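Local coordinates for protein CaaX farnesyltransferase beta subunit Ram1 (Aspergillus fumigatus, PDB 4L9P) that binds zinc and probably serves as the peptide-binding subunit of the heterodimeric enzyme that transfers farnesyl from farnesyl diphosphate to a cysteine near the C-terminus of target proteins, at residues B[95-100]-B[351-356]; B[290-295]-B[316-321]; B[494-497]-B[501-504]. All blocks are in the same frame, centred on the assembly; numbering follows the deposited sequence. Where two conformers were deposited one is given.

Contact 1: residues B[95-100]-B[351-356]; sequences SETVNK and APEGGF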
ATOM      1  N   SER B  95     -22.835  -4.515  -0.648  0.51  8.62           N
ATOM      2  CA  SER B  95     -24.141  -4.198  -0.086  0.51 10.14           C
ATOM      3  C   SER B  95     -24.168  -4.364   1.409  0.51 10.27           C
ATOM      4  O   SER B  95     -24.714  -3.513   2.126  0.51 10.72           O
ATOM      5  CB  SER B  95     -25.177  -5.104  -0.734  0.51 12.11           C
ATOM      6  OG  SER B  95     -25.451  -4.582  -2.012  0.51 14.96           O
ATOM      7  N   GLU B  96     -23.557  -5.425   1.919  1.00 10.23           N
ATOM      8  CA  GLU B  96     -23.476  -5.602   3.365  1.00  9.78           C
ATOM      9  C   GLU B  96     -22.718  -4.462   4.028  1.00  9.26           C
ATOM     10  O   GLU B  96     -23.091  -4.004   5.090  1.00 10.27           O
ATOM     11  CB  GLU B  96     -22.795  -6.914   3.700  1.00 13.15           C
ATOM     12  CG  GLU B  96     -23.641  -8.143   3.346  1.00 19.17           C
ATOM     13  CD  GLU B  96     -22.910  -9.457   3.598  1.00 24.79           C
ATOM     14  OE1 GLU B  96     -21.777  -9.437   4.118  1.00 26.57           O
ATOM     15  OE2 GLU B  96     -23.509 -10.525   3.265  1.00 26.87           O
ATOM     16  N   THR B  97     -21.653  -4.002   3.387  1.00  8.52           N
ATOM     17  CA  THR B  97     -20.856  -2.948   3.971  1.00  7.60           C
ATOM     18  C   THR B  97     -21.655  -1.648   3.979  1.00  7.64           C
ATOM     19  O   THR B  97     -21.662  -0.909   4.982  1.00  7.94           O
ATOM     20  CB  THR B  97     -19.542  -2.777   3.135  1.00  7.75           C
ATOM     21  OG1 THR B  97     -18.804  -4.003   3.182  1.00  9.22           O
ATOM     22  CG2 THR B  97     -18.636  -1.662   3.732  1.00  8.45           C
ATOM     23  N   VAL B  98     -22.290  -1.316   2.880  1.00  7.67           N
ATOM     24  CA  VAL B  98     -23.159  -0.130   2.863  1.00  9.76           C
ATOM     25  C   VAL B  98     -24.217  -0.187   3.935  1.00 10.45           C
ATOM     26  O   VAL B  98     -24.456   0.813   4.646  1.00 10.60           O
ATOM     27  CB  VAL B  98     -23.786   0.081   1.450  1.00  9.54           C
ATOM     28  CG1 VAL B  98     -24.951   1.097   1.521  1.00 10.46           C
ATOM     29  CG2 VAL B  98     -22.722   0.541   0.435  1.00  9.13           C
ATOM     30  N   ASN B  99     -24.833  -1.331   4.109  1.00  9.75           N
ATOM     31  CA  ASN B  99     -25.913  -1.410   5.095  1.00 11.21           C
ATOM     32  C   ASN B  99     -25.427  -1.328   6.505  1.00 11.16           C
ATOM     33  O   ASN B  99     -26.163  -0.774   7.371  1.00 12.20           O
ATOM     34  CB  ASN B  99     -26.700  -2.688   4.883  1.00 13.48           C
ATOM     35  CG  ASN B  99     -27.482  -2.651   3.581  1.00 17.20           C
ATOM     36  OD1 ASN B  99     -27.680  -1.565   3.019  1.00 19.39           O
ATOM     37  ND2 ASN B  99     -27.843  -3.805   3.046  1.00 18.35           N
ATOM     38  N   LYS B 100     -24.233  -1.795   6.809  1.00 11.33           N
ATOM     39  CA  LYS B 100     -23.639  -1.556   8.125  1.00 12.03           C
ATOM     40  C   LYS B 100     -23.248  -0.090   8.357  1.00 10.79           C
ATOM     41  O   LYS B 100     -23.357   0.434   9.488  1.00 12.51           O
ATOM     42  CB  LYS B 100     -22.409  -2.429   8.336  1.00 14.02           C
ATOM     43  CG  LYS B 100     -22.716  -3.918   8.516  1.00 17.84           C
ATOM     44  CD  LYS B 100     -21.418  -4.714   8.661  1.00 21.84           C
ATOM     45  CE  LYS B 100     -21.758  -6.217   8.638  1.00 25.48           C
ATOM     46  NZ  LYS B 100     -20.620  -7.153   8.739  1.00 28.47           N
ATOM     47  N   ALA B 351     -19.365   6.446  -2.205  1.00  6.31           N
ATOM     48  CA  ALA B 351     -20.518   7.004  -1.433  1.00  6.92           C
ATOM     49  C   ALA B 351     -21.542   5.903  -1.413  1.00  7.16           C
ATOM     50  O   ALA B 351     -21.669   5.190  -2.396  1.00  7.51           O
ATOM     51  CB  ALA B 351     -21.085   8.257  -2.115  1.00  7.21           C
ATOM     52  N   PRO B 352     -22.275   5.717  -0.296  1.00  6.20           N
ATOM     53  CA  PRO B 352     -22.348   6.672   0.817  1.00  6.53           C
ATOM     54  C   PRO B 352     -21.252   6.514   1.870  1.00  6.27           C
ATOM     55  O   PRO B 352     -21.146   7.360   2.761  1.00  6.65           O
ATOM     56  CB  PRO B 352     -23.749   6.341   1.474  1.00  7.57           C
ATOM     57  CG  PRO B 352     -23.866   4.841   1.170  1.00  7.01           C
ATOM     58  CD  PRO B 352     -23.334   4.693  -0.250  1.00  7.86           C
ATOM     59  N   GLU B 353     -20.434   5.436   1.842  1.00  6.15           N
ATOM     60  CA  GLU B 353     -19.501   5.239   2.954  1.00  6.07           C
ATOM     61  C   GLU B 353     -18.582   6.426   3.188  1.00  6.33           C
ATOM     62  O   GLU B 353     -18.321   6.764   4.352  1.00  7.21           O
ATOM     63  CB  GLU B 353     -18.574   4.010   2.660  1.00  6.33           C
ATOM     64  CG  GLU B 353     -19.312   2.698   2.426  1.00  7.02           C
ATOM     65  CD  GLU B 353     -19.511   2.406   0.945  1.00  7.06           C
ATOM     66  OE1 GLU B 353     -20.197   3.179   0.243  1.00  7.89           O
ATOM     67  OE2 GLU B 353     -18.982   1.373   0.481  1.00  7.41           O
ATOM     68  N   GLY B 354     -18.054   7.029   2.117  1.00  6.07           N
ATOM     69  CA  GLY B 354     -17.171   8.186   2.193  1.00  5.33           C
ATOM     70  C   GLY B 354     -15.701   7.828   2.285  1.00  4.57           C
ATOM     71  O   GLY B 354     -14.890   8.714   2.021  1.00  5.22           O
ATOM     72  N   GLY B 355     -15.356   6.609   2.726  1.00  4.79           N
ATOM     73  CA  GLY B 355     -13.952   6.221   2.796  1.00  4.47           C
ATOM     74  C   GLY B 355     -13.382   5.692   1.494  1.00  3.57           C
ATOM     75  O   GLY B 355     -14.007   5.773   0.420  1.00  4.10           O
ATOM     76  N   PHE B 356     -12.142   5.221   1.619  1.00  3.91           N
ATOM     77  CA  PHE B 356     -11.427   4.731   0.434  1.00  4.19           C
ATOM     78  C   PHE B 356     -11.286   3.238   0.499  1.00  3.34           C
ATOM     79  O   PHE B 356     -10.992   2.627   1.538  1.00  3.96           O
ATOM     80  CB  PHE B 356      -9.979   5.283   0.384  1.00  4.52           C
ATOM     81  CG  PHE B 356      -9.889   6.793   0.409  1.00  4.38           C
ATOM     82  CD1 PHE B 356     -10.489   7.572  -0.575  1.00  5.56           C
ATOM     83  CD2 PHE B 356      -9.125   7.396   1.374  1.00  4.24           C
ATOM     84  CE1 PHE B 356     -10.346   8.969  -0.565  1.00  6.01           C
ATOM     85  CE2 PHE B 356      -8.921   8.793   1.352  1.00  5.17           C
ATOM     86  CZ  PHE B 356      -9.538   9.581   0.405  1.00  6.34           C
TER
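V98, and at the margin T97, of helix 89-105 lie against the loop residues P352 and E353, some 250 residues further along the chain. T97 comes first and takes only a peripheral part. Its methyl CG2 stands 4.5 Å from OE2 of E353, while its hydroxyl OG1 turns back to bond the carbonyl oxygen of L93, one helical turn earlier. Threonine suits the spot because it can bury its polar branch against its own helix and offer carbon to the loop.

V98 carries the contact with both arms of its fork. CG1, anti to the backbone N (chi1 166°), reaches the proline ring, 3.9 Å from CG of P352. That ring follows a cis peptide bond and also rests on L102 and L105 of the same helix, so it packs against successive turns. CG2, beside the backbone N, lies over the flat face of the E353 carboxylate: it is 3.7 Å from CD, and about as far from OE1 and OE2. A bend at chi2 (97°) lets the glutamate present its face here. The V98 side chain crosses both partners at about a right angle.

No hydrogen bond joins the two segments; the polar tie comes from just before the helical one, where NE2 of Q94 donates to OE2 of E353. The carboxylate is thus buried with hydrocarbon over one face and an amide gripping one oxygen. Burial would tend to raise its pKa, an effect the donated N-H of Q94 probably offsets in part; dispersion contact and a directional bond together fix the loop on the helix.

Contact 2: residues B[290-295]-B[316-321]; sequences EYLSRC and FCALAC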
ATOM      1  N   GLU B 290      12.820   4.163 -12.309  1.00  5.99           N
ATOM      2  CA  GLU B 290      12.449   3.301 -13.428  1.00  6.60           C
ATOM      3  C   GLU B 290      11.715   2.030 -12.927  1.00  5.63           C
ATOM      4  O   GLU B 290      10.690   1.627 -13.528  1.00  6.12           O
ATOM      5  CB  GLU B 290      13.700   2.903 -14.217  1.00  8.23           C
ATOM      6  CG  GLU B 290      14.409   4.110 -14.842  1.00 10.86           C
ATOM      7  CD  GLU B 290      15.472   4.731 -13.978  1.00 13.65           C
ATOM      8  OE1 GLU B 290      15.531   4.487 -12.775  1.00 11.40           O
ATOM      9  OE2 GLU B 290      16.297   5.499 -14.529  1.00 19.15           O
ATOM     10  N   TYR B 291      12.190   1.430 -11.834  1.00  5.61           N
ATOM     11  CA  TYR B 291      11.531   0.284 -11.244  1.00  5.50           C
ATOM     12  C   TYR B 291      10.109   0.697 -10.822  1.00  5.22           C
ATOM     13  O   TYR B 291       9.126  -0.018 -11.084  1.00  5.67           O
ATOM     14  CB  TYR B 291      12.343  -0.185 -10.050  1.00  5.56           C
ATOM     15  CG  TYR B 291      11.593  -1.098  -9.112  1.00  6.50           C
ATOM     16  CD1 TYR B 291      11.405  -2.434  -9.411  1.00  7.44           C
ATOM     17  CD2 TYR B 291      11.038  -0.600  -7.947  1.00  8.52           C
ATOM     18  CE1 TYR B 291      10.726  -3.298  -8.540  1.00  7.63           C
ATOM     19  CE2 TYR B 291      10.367  -1.390  -7.082  1.00  9.90           C
ATOM     20  CZ  TYR B 291      10.152  -2.719  -7.360  1.00  8.61           C
ATOM     21  OH  TYR B 291       9.534  -3.494  -6.414  1.00 11.23           O
ATOM     22  N   LEU B 292       9.981   1.850 -10.169  1.00  4.69           N
ATOM     23  CA  LEU B 292       8.630   2.230  -9.725  1.00  4.66           C
ATOM     24  C   LEU B 292       7.706   2.490 -10.932  1.00  4.12           C
ATOM     25  O   LEU B 292       6.521   2.126 -10.908  1.00  5.34           O
ATOM     26  CB  LEU B 292       8.707   3.480  -8.851  1.00  4.95           C
ATOM     27  CG  LEU B 292       9.532   3.284  -7.567  1.00  5.20           C
ATOM     28  CD1 LEU B 292       9.782   4.616  -6.793  1.00  5.61           C
ATOM     29  CD2 LEU B 292       8.817   2.256  -6.630  1.00  7.07           C
ATOM     30  N   SER B 293       8.226   3.100 -12.024  1.00  4.46           N
ATOM     31  CA  SER B 293       7.404   3.289 -13.217  1.00  4.65           C
ATOM     32  C   SER B 293       6.876   1.927 -13.742  1.00  4.87           C
ATOM     33  O   SER B 293       5.745   1.839 -14.259  1.00  5.29           O
ATOM     34  CB  SER B 293       8.288   3.910 -14.292  1.00  6.34           C
ATOM     35  OG  SER B 293       7.602   3.910 -15.555  1.00  6.84           O
ATOM     36  N   ARG B 294       7.721   0.871 -13.657  1.00  4.37           N
ATOM     37  CA  ARG B 294       7.323  -0.451 -14.112  1.00  4.69           C
ATOM     38  C   ARG B 294       6.280  -1.107 -13.191  1.00  4.28           C
ATOM     39  O   ARG B 294       5.770  -2.206 -13.532  1.00  5.50           O
ATOM     40  CB  ARG B 294       8.554  -1.339 -14.193  1.00  4.73           C
ATOM     41  CG  ARG B 294       9.548  -0.887 -15.313  1.00  6.06           C
ATOM     42  CD  ARG B 294      10.565  -1.958 -15.703  1.00  7.44           C
ATOM     43  NE  ARG B 294      11.220  -2.468 -14.530  1.00 10.11           N
ATOM     44  CZ  ARG B 294      12.373  -2.022 -14.008  1.00 12.15           C
ATOM     45  NH1 ARG B 294      13.000  -0.975 -14.496  1.00 12.68           N
ATOM     46  NH2 ARG B 294      12.872  -2.632 -12.933  1.00 12.23           N
ATOM     47  N   CYS B 295       5.942  -0.452 -12.051  1.00  3.32           N
ATOM     48  CA  CYS B 295       4.854  -0.961 -11.162  1.00  3.67           C
ATOM     49  C   CYS B 295       3.540  -0.253 -11.436  1.00  4.30           C
ATOM     50  O   CYS B 295       2.538  -0.617 -10.844  1.00  4.54           O
ATOM     51  CB  CYS B 295       5.245  -0.762  -9.688  1.00  5.17           C
ATOM     52  SG  CYS B 295       6.635  -1.867  -9.223  1.00  6.72           S
ATOM     53  N   PHE B 316       0.794   4.488  -2.436  1.00  2.88           N
ATOM     54  CA  PHE B 316       1.419   5.372  -1.468  1.00  2.54           C
ATOM     55  C   PHE B 316       2.936   5.134  -1.424  1.00  2.32           C
ATOM     56  O   PHE B 316       3.766   6.088  -1.462  1.00  4.17           O
ATOM     57  CB  PHE B 316       0.856   5.218  -0.048  1.00  3.28           C
ATOM     58  CG  PHE B 316       1.615   6.062   0.956  1.00  3.66           C
ATOM     59  CD1 PHE B 316       1.390   7.448   1.011  1.00  4.84           C
ATOM     60  CD2 PHE B 316       2.632   5.490   1.729  1.00  3.92           C
ATOM     61  CE1 PHE B 316       2.148   8.260   1.841  1.00  5.16           C
ATOM     62  CE2 PHE B 316       3.392   6.303   2.614  1.00  4.61           C
ATOM     63  CZ  PHE B 316       3.162   7.703   2.649  1.00  4.93           C
ATOM     64  N   CYS B 317       3.326   3.870  -1.249  1.00  3.27           N
ATOM     65  CA  CYS B 317       4.778   3.609  -1.146  1.00  4.41           C
ATOM     66  C   CYS B 317       5.552   4.147  -2.356  1.00  3.99           C
ATOM     67  O   CYS B 317       6.632   4.729  -2.209  1.00  4.27           O
ATOM     68  CB  CYS B 317       4.999   2.079  -1.079  1.00  5.04           C
ATOM     69  SG  CYS B 317       4.480   1.335   0.503  1.00  6.87           S
ATOM     70  N   ALA B 318       5.034   3.899  -3.557  1.00  3.44           N
ATOM     71  CA  ALA B 318       5.722   4.331  -4.774  1.00  3.13           C
ATOM     72  C   ALA B 318       5.759   5.854  -4.915  1.00  4.26           C
ATOM     73  O   ALA B 318       6.802   6.399  -5.266  1.00  5.10           O
ATOM     74  CB  ALA B 318       5.076   3.702  -6.033  1.00  4.52           C
ATOM     75  N   LEU B 319       4.621   6.516  -4.681  1.00  3.48           N
ATOM     76  CA  LEU B 319       4.587   7.977  -4.876  1.00  3.84           C
ATOM     77  C   LEU B 319       5.419   8.659  -3.793  1.00  3.91           C
ATOM     78  O   LEU B 319       6.149   9.617  -4.094  1.00  5.16           O
ATOM     79  CB  LEU B 319       3.153   8.482  -4.794  1.00  4.42           C
ATOM     80  CG  LEU B 319       2.292   8.058  -6.007  1.00  6.40           C
ATOM     81  CD1 LEU B 319       0.804   8.313  -5.724  1.00  7.31           C
ATOM     82  CD2 LEU B 319       2.792   8.785  -7.296  1.00  9.26           C
ATOM     83  N   ALA B 320       5.345   8.178  -2.543  1.00  4.12           N
ATOM     84  CA  ALA B 320       6.146   8.778  -1.489  1.00  4.02           C
ATOM     85  C   ALA B 320       7.630   8.538  -1.799  1.00  4.82           C
ATOM     86  O   ALA B 320       8.462   9.432  -1.627  1.00  5.52           O
ATOM     87  CB  ALA B 320       5.780   8.163  -0.096  1.00  4.57           C
ATOM     88  N   CYS B 321       7.988   7.325  -2.261  1.00  5.33           N
ATOM     89  CA  CYS B 321       9.389   7.073  -2.615  1.00  6.22           C
ATOM     90  C   CYS B 321       9.827   8.001  -3.758  1.00  5.51           C
ATOM     91  O   CYS B 321      10.951   8.534  -3.704  1.00  6.37           O
ATOM     92  CB  CYS B 321       9.536   5.582  -3.024  1.00  6.95           C
ATOM     93  SG  CYS B 321      11.267   5.101  -3.099  1.00  9.02           S
TER
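L292 of helix 288-293 meets A318 and C321 of helix 312-323, two helices of the alpha-alpha toroid that forms the body of the beta subunit. The latter helix faces the pocket, since C317 touches the bound farnesyl diphosphate analogue, whereas the former reaches the other subunit through S293, whose OG bonds to NZ of K230 of the alpha subunit. The contact therefore spans the space between the ligand side of the ring and the subunit interface.

Apolar contact dominates. The CA atoms of L292 and A318 approach to 6.1 Å, which a residue as small as alanine allows, and the leucine fork fills the space beside it. One branch, CD2, lies 4.1 Å from CB of A318. The other, CD1, is carried onward by an extended chi2 (171°), passing the carbonyl oxygen O of A318 at 3.8 Å in van der Waals contact and meeting CB of C321 at 3.9 Å. V251 of helix 251-263 also packs on L292, so leucine, branched at its end, suits a place with A318, C321 and V251 around it.

Polar groups take no bonding part across the gap; the helices hydrogen-bond internally, as from C321 N to C317 O. Within 290-295, SG of C295 sits above one face of the Y291 ring, offset toward its rim, and NH2 of R294 lies at that ring's edge while bonding to the carbonyl oxygen of D238.

Cysteine fits the far end because a small, weakly polar thiol is readily buried among hydrocarbon: swung anti to its backbone N (chi1 -167°), SG of C321 comes to 4.0 Å from L292 CD1.

Contact 3: residues B[494-497]-B[501-504]; sequences FHPI and PHKS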
ATOM      1  N   PHE B 494       0.979  15.619  10.149  1.00  5.77           N
ATOM      2  CA  PHE B 494       2.027  14.646   9.856  1.00  5.07           C
ATOM      3  C   PHE B 494       2.626  14.910   8.485  1.00  5.84           C
ATOM      4  O   PHE B 494       1.951  15.358   7.550  1.00  6.44           O
ATOM      5  CB  PHE B 494       1.469  13.232   9.880  1.00  6.13           C
ATOM      6  CG  PHE B 494       1.653  12.474  11.168  1.00  6.47           C
ATOM      7  CD1 PHE B 494       1.732  13.129  12.414  1.00  7.27           C
ATOM      8  CD2 PHE B 494       1.734  11.090  11.094  1.00  7.17           C
ATOM      9  CE1 PHE B 494       1.900  12.373  13.597  1.00  7.50           C
ATOM     10  CE2 PHE B 494       1.898  10.325  12.232  1.00  7.49           C
ATOM     11  CZ  PHE B 494       1.983  10.961  13.530  1.00  7.52           C
ATOM     12  N   HIS B 495       3.899  14.621   8.373  1.00  6.00           N
ATOM     13  CA  HIS B 495       4.575  14.772   7.089  1.00  5.86           C
ATOM     14  C   HIS B 495       4.038  13.708   6.117  1.00  6.21           C
ATOM     15  O   HIS B 495       3.987  12.527   6.453  1.00  6.78           O
ATOM     16  CB  HIS B 495       6.062  14.496   7.354  1.00  6.81           C
ATOM     17  CG  HIS B 495       6.969  14.895   6.244  1.00  6.71           C
ATOM     18  ND1 HIS B 495       6.994  14.246   5.023  1.00  6.90           N
ATOM     19  CD2 HIS B 495       7.849  15.920   6.154  1.00  7.97           C
ATOM     20  CE1 HIS B 495       7.883  14.833   4.234  1.00  7.90           C
ATOM     21  NE2 HIS B 495       8.394  15.882   4.890  1.00  6.78           N
ATOM     22  N   PRO B 496       3.613  14.103   4.926  1.00  5.93           N
ATOM     23  CA  PRO B 496       2.981  13.083   4.042  1.00  7.18           C
ATOM     24  C   PRO B 496       3.917  11.980   3.537  1.00  7.75           C
ATOM     25  O   PRO B 496       3.413  10.930   3.154  1.00  9.65           O
ATOM     26  CB  PRO B 496       2.428  13.848   2.871  1.00  9.31           C
ATOM     27  CG  PRO B 496       2.919  15.278   3.091  1.00 11.93           C
ATOM     28  CD  PRO B 496       3.552  15.482   4.440  1.00  8.67           C
ATOM     29  N   ILE B 497       5.230  12.208   3.508  1.00  6.24           N
ATOM     30  CA  ILE B 497       6.141  11.127   3.098  1.00  5.57           C
ATOM     31  C   ILE B 497       6.601  10.303   4.315  1.00  4.76           C
ATOM     32  O   ILE B 497       6.624   9.081   4.240  1.00  5.90           O
ATOM     33  CB  ILE B 497       7.423  11.713   2.464  1.00  6.36           C
ATOM     34  CG1 ILE B 497       7.061  12.474   1.207  1.00  7.12           C
ATOM     35  CG2 ILE B 497       8.431  10.619   2.154  1.00  7.17           C
ATOM     36  CD1 ILE B 497       8.274  13.197   0.567  1.00  9.31           C
ATOM     37  N   PRO B 501       5.408  13.594  12.761  1.00  7.50           N
ATOM     38  CA  PRO B 501       5.346  15.061  12.717  1.00  7.74           C
ATOM     39  C   PRO B 501       6.543  15.653  11.955  1.00  7.76           C
ATOM     40  O   PRO B 501       7.680  15.127  12.015  1.00  8.74           O
ATOM     41  CB  PRO B 501       5.417  15.447  14.195  1.00  8.64           C
ATOM     42  CG  PRO B 501       4.841  14.233  14.922  1.00  8.22           C
ATOM     43  CD  PRO B 501       5.313  13.036  14.121  1.00  7.69           C
ATOM     44  N   HIS B 502       6.312  16.754  11.237  1.00  8.67           N
ATOM     45  CA  HIS B 502       7.410  17.391  10.515  1.00  9.59           C
ATOM     46  C   HIS B 502       8.631  17.688  11.360  1.00 10.56           C
ATOM     47  O   HIS B 502       9.764  17.453  10.907  1.00 10.16           O
ATOM     48  CB  HIS B 502       6.953  18.715   9.878  1.00  9.55           C
ATOM     49  CG  HIS B 502       5.872  18.560   8.870  1.00  9.44           C
ATOM     50  ND1 HIS B 502       4.609  18.076   9.186  1.00 10.21           N
ATOM     51  CD2 HIS B 502       5.862  18.841   7.538  1.00  9.07           C
ATOM     52  CE1 HIS B 502       3.884  18.044   8.080  1.00  8.51           C
ATOM     53  NE2 HIS B 502       4.612  18.524   7.074  1.00  8.56           N
ATOM     54  N   LYS B 503       8.422  18.218  12.569  1.00 10.21           N
ATOM     55  CA  LYS B 503       9.556  18.535  13.417  1.00 11.93           C
ATOM     56  C   LYS B 503      10.350  17.273  13.790  1.00 11.68           C
ATOM     57  O   LYS B 503      11.589  17.301  13.923  1.00 11.55           O
ATOM     58  CB  LYS B 503       9.031  19.217  14.690  1.00 15.42           C
ATOM     59  CG  LYS B 503      10.209  19.607  15.651  1.00 20.87           C
ATOM     60  CD  LYS B 503       9.691  20.208  17.000  1.00 23.80           C
ATOM     61  CE  LYS B 503      10.874  20.619  17.954  1.00 24.85           C
ATOM     62  NZ  LYS B 503      10.198  21.335  19.112  1.00 28.08           N
ATOM     63  N   SER B 504       9.653  16.154  13.994  1.00 10.80           N
ATOM     64  CA  SER B 504      10.380  14.946  14.343  1.00  9.81           C
ATOM     65  C   SER B 504      11.262  14.512  13.154  1.00  8.12           C
ATOM     66  O   SER B 504      12.425  14.061  13.341  1.00  8.81           O
ATOM     67  CB  SER B 504       9.377  13.809  14.625  1.00 11.31           C
ATOM     68  OG  SER B 504       8.460  14.184  15.651  1.00 13.12           O
TER
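H495 and H502 meet where the chain turns into helix 502-513. With chi1 at -62°, the H502 imidazole hangs beside its own backbone N and spreads along the backbone of the preceding loop. CB of H495 stands 4.1 Å from the H502 ring centroid, almost exactly on the ring normal, a CH-pi contact; CE1 of H502 reaches 3.4 Å from F494 O. The two histidine planes are inclined at 44°, so the rings meet obliquely.

In H495, chi1 (-167°) and chi2 together bring ND1 to accept the N-H of I497 (N to ND1 3.1 Å), near the ring plane but bent. NE2 bonds to A464 O, so both ring nitrogens are used and the ring's rotation is fixed, consistent with a neutral imidazole protonated at NE2.

F494 adopts an unusual chi1 of -97° that brings its ring beside P501: CE1 is 3.5 Å from P501 CD, and P501 N lies over a ring face. P501 takes the N-cap position without a capping side chain; its ring suits the apolar contact, and lacking an amide hydrogen costs nothing there. F494 also packs on A160 and L164, so the loop leading into the last helix rests on helix 151-164, an early helix of the alpha-alpha toroid, as expected where the ring of helices closes.

Contacts 2 and 3 share a boundary, although their centres are about 20 Å apart: CE1 of F316 lies 3.2 Å from P496 O, and CG2 of I497 packs on A320 O. Y255, a ligand-pocket residue, ties them further, packing on C317 and A320 and bonding through OH to I497 O. Contact 1 stands apart, its centre about 29 Å from that of contact 2 and about 30 Å from that of contact 3, on the zinc side of the pocket: the T97 side chain is about 8 Å from that of the zinc ligand D365, whose backbone pairs with F356. The analogue lies about 10 Å from the T97 side chain and about 13 Å from the F494 side chain, while C317 touches it directly.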